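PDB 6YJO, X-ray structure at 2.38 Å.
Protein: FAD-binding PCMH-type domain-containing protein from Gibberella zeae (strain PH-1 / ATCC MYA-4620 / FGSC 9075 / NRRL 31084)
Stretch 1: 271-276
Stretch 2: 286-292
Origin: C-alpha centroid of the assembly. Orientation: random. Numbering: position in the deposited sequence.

Stretch 1 271-276: KELNMQ
Stretch 2, residues 286-292: IQGVYYG

Strands Leu273–Gln276 and Ile286–Tyr290 run antiparallel, their directions 161° apart and their axes approaching to 4.6 Å. Phi/psi values run from -104/131 at Leu273 to -145/167 at Gln276 in the first strand, and from -84/122 at Ile286 to -116/117 at Tyr290 in the second; Gly288 is nearly fully extended at -172/-160. CA atoms pair Leu273 with Tyr290 (4.5 Å), Asn274 with Val289 (5.1 Å), Met275 with Gly288 (4.1 Å) and Gln276 with Gln287 (5.7 Å). Reciprocal hydrogen bonds close two of these pairs: Asn274 N to Val289 O and Val289 N to Asn274 O, both 2.8 Å, then Gln276 N to Gln287 O and Gln287 N to Gln276 O, both 3.0 Å. Just outside the paired strands, Tyr291 N donates to Glu272 O (3.1 Å). At Gly288 the absent side chain permits the close approach of CA to Asn274 O (3.0 Å), where a CB would clash.

Leu273 (chi1 t, chi2 p), Met275 (chi1 -143°) and Tyr290 (chi1 t, chi2 84°) share one face; apolar contacts join Leu273 CB to Tyr290 CD1 (3.9 Å) and Met275 SD to Ile286 CG2 (m, t; 3.8 Å). On the opposite face, Gln276 and Gln287 (both p, t; chi3 173° and 12°) pair amide NH2 with amide oxygen, Gln287 NE2 donating to Gln276 OE1 (3.0 Å). Asn274 (m) adds a weak bond from ND2 to Val289 O (3.4 Å), and ND2 lies 3.3 Å from CE2 of Tyr291 (m).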

# COMPACT_ATOMS: atom_id res chain seq x y z
N LYS A 271 21.19 -0.74 -7.42
CA LYS A 271 19.76 -1.00 -7.51
C LYS A 271 19.41 -2.41 -7.05
O LYS A 271 18.25 -2.67 -6.72
CB LYS A 271 19.27 -0.77 -8.94
CG LYS A 271 19.59 -1.89 -9.91
CD LYS A 271 19.22 -1.49 -11.33
CE LYS A 271 19.70 -2.52 -12.34
NZ LYS A 271 21.19 -2.64 -12.33
N GLU A 272 20.38 -3.33 -7.02
CA GLU A 272 20.14 -4.67 -6.48
C GLU A 272 19.85 -4.65 -4.98
O GLU A 272 19.44 -5.69 -4.44
CB GLU A 272 21.35 -5.57 -6.74
CG GLU A 272 21.41 -6.17 -8.14
CD GLU A 272 21.99 -5.22 -9.17
OE1 GLU A 272 22.50 -4.15 -8.77
OE2 GLU A 272 21.95 -5.54 -10.38
N LEU A 273 20.03 -3.52 -4.32
CA LEU A 273 19.93 -3.43 -2.87
C LEU A 273 18.62 -2.77 -2.46
O LEU A 273 18.26 -1.71 -2.99
CB LEU A 273 21.12 -2.63 -2.32
CG LEU A 273 21.18 -2.40 -0.81
CD1 LEU A 273 21.42 -3.70 -0.05
CD2 LEU A 273 22.28 -1.39 -0.50
N ASN A 274 17.91 -3.40 -1.52
CA ASN A 274 16.65 -2.90 -0.99
C ASN A 274 16.75 -2.84 0.52
O ASN A 274 17.16 -3.82 1.15
CB ASN A 274 15.48 -3.79 -1.42
CG ASN A 274 15.32 -3.86 -2.93
OD1 ASN A 274 14.51 -3.14 -3.51
ND2 ASN A 274 16.09 -4.73 -3.57
N MET A 275 16.38 -1.70 1.12
CA MET A 275 16.66 -1.47 2.53
C MET A 275 15.54 -0.68 3.18
O MET A 275 14.87 0.13 2.54
CB MET A 275 17.98 -0.72 2.70
CG MET A 275 18.78 -1.16 3.91
SD MET A 275 20.46 -0.50 3.89
CE MET A 275 20.17 1.15 4.51
N GLN A 276 15.35 -0.94 4.48
CA GLN A 276 14.57 -0.10 5.38
C GLN A 276 15.23 -0.15 6.75
O GLN A 276 16.11 -0.99 7.00
CB GLN A 276 13.10 -0.55 5.44
CG GLN A 276 12.80 -1.66 6.44
CD GLN A 276 11.36 -2.14 6.41
OE1 GLN A 276 11.01 -3.11 7.08
NE2 GLN A 276 10.51 -1.46 5.65
N ILE A 286 18.35 -2.25 10.91
CA ILE A 286 18.42 -2.06 9.46
C ILE A 286 18.30 -3.43 8.80
O ILE A 286 19.10 -4.33 9.07
CB ILE A 286 19.72 -1.36 9.05
CG1 ILE A 286 19.70 0.10 9.53
CG2 ILE A 286 19.90 -1.40 7.53
CD1 ILE A 286 21.01 0.83 9.33
N GLN A 287 17.29 -3.59 7.95
CA GLN A 287 16.98 -4.87 7.33
C GLN A 287 16.55 -4.64 5.89
O GLN A 287 15.91 -3.63 5.58
CB GLN A 287 15.88 -5.59 8.11
CG GLN A 287 14.53 -4.86 8.09
CD GLN A 287 13.57 -5.35 9.16
OE1 GLN A 287 13.96 -6.08 10.07
NE2 GLN A 287 12.30 -4.95 9.06
N GLY A 288 16.87 -5.59 5.02
CA GLY A 288 16.51 -5.46 3.63
C GLY A 288 16.79 -6.73 2.85
O GLY A 288 16.93 -7.81 3.42
N VAL A 289 16.88 -6.58 1.52
CA VAL A 289 17.10 -7.69 0.61
C VAL A 289 18.06 -7.25 -0.49
O VAL A 289 17.87 -6.19 -1.09
CB VAL A 289 15.79 -8.20 -0.01
CG1 VAL A 289 16.10 -9.27 -1.07
CG2 VAL A 289 14.85 -8.75 1.06
N TYR A 290 19.08 -8.07 -0.75
CA TYR A 290 20.01 -7.85 -1.85
C TYR A 290 19.88 -9.02 -2.82
O TYR A 290 20.14 -10.17 -2.46
CB TYR A 290 21.45 -7.74 -1.34
CG TYR A 290 22.46 -7.43 -2.43
CD1 TYR A 290 22.69 -6.12 -2.83
CD2 TYR A 290 23.18 -8.44 -3.06
CE1 TYR A 290 23.60 -5.83 -3.83
CE2 TYR A 290 24.10 -8.16 -4.05
CZ TYR A 290 24.31 -6.85 -4.43
OH TYR A 290 25.22 -6.56 -5.42
N TYR A 291 19.45 -8.72 -4.04
CA TYR A 291 19.31 -9.75 -5.08
C TYR A 291 20.69 -10.01 -5.66
O TYR A 291 21.11 -9.42 -6.66
CB TYR A 291 18.29 -9.31 -6.12
CG TYR A 291 16.93 -9.11 -5.50
CD1 TYR A 291 16.17 -10.19 -5.07
CD2 TYR A 291 16.41 -7.83 -5.31
CE1 TYR A 291 14.94 -10.01 -4.49
CE2 TYR A 291 15.18 -7.64 -4.72
CZ TYR A 291 14.44 -8.74 -4.31
OH TYR A 291 13.21 -8.56 -3.73
N GLY A 292 21.40 -10.93 -5.01
CA GLY A 292 22.78 -11.21 -5.34
C GLY A 292 23.40 -12.06 -4.25
O GLY A 292 22.71 -12.55 -3.35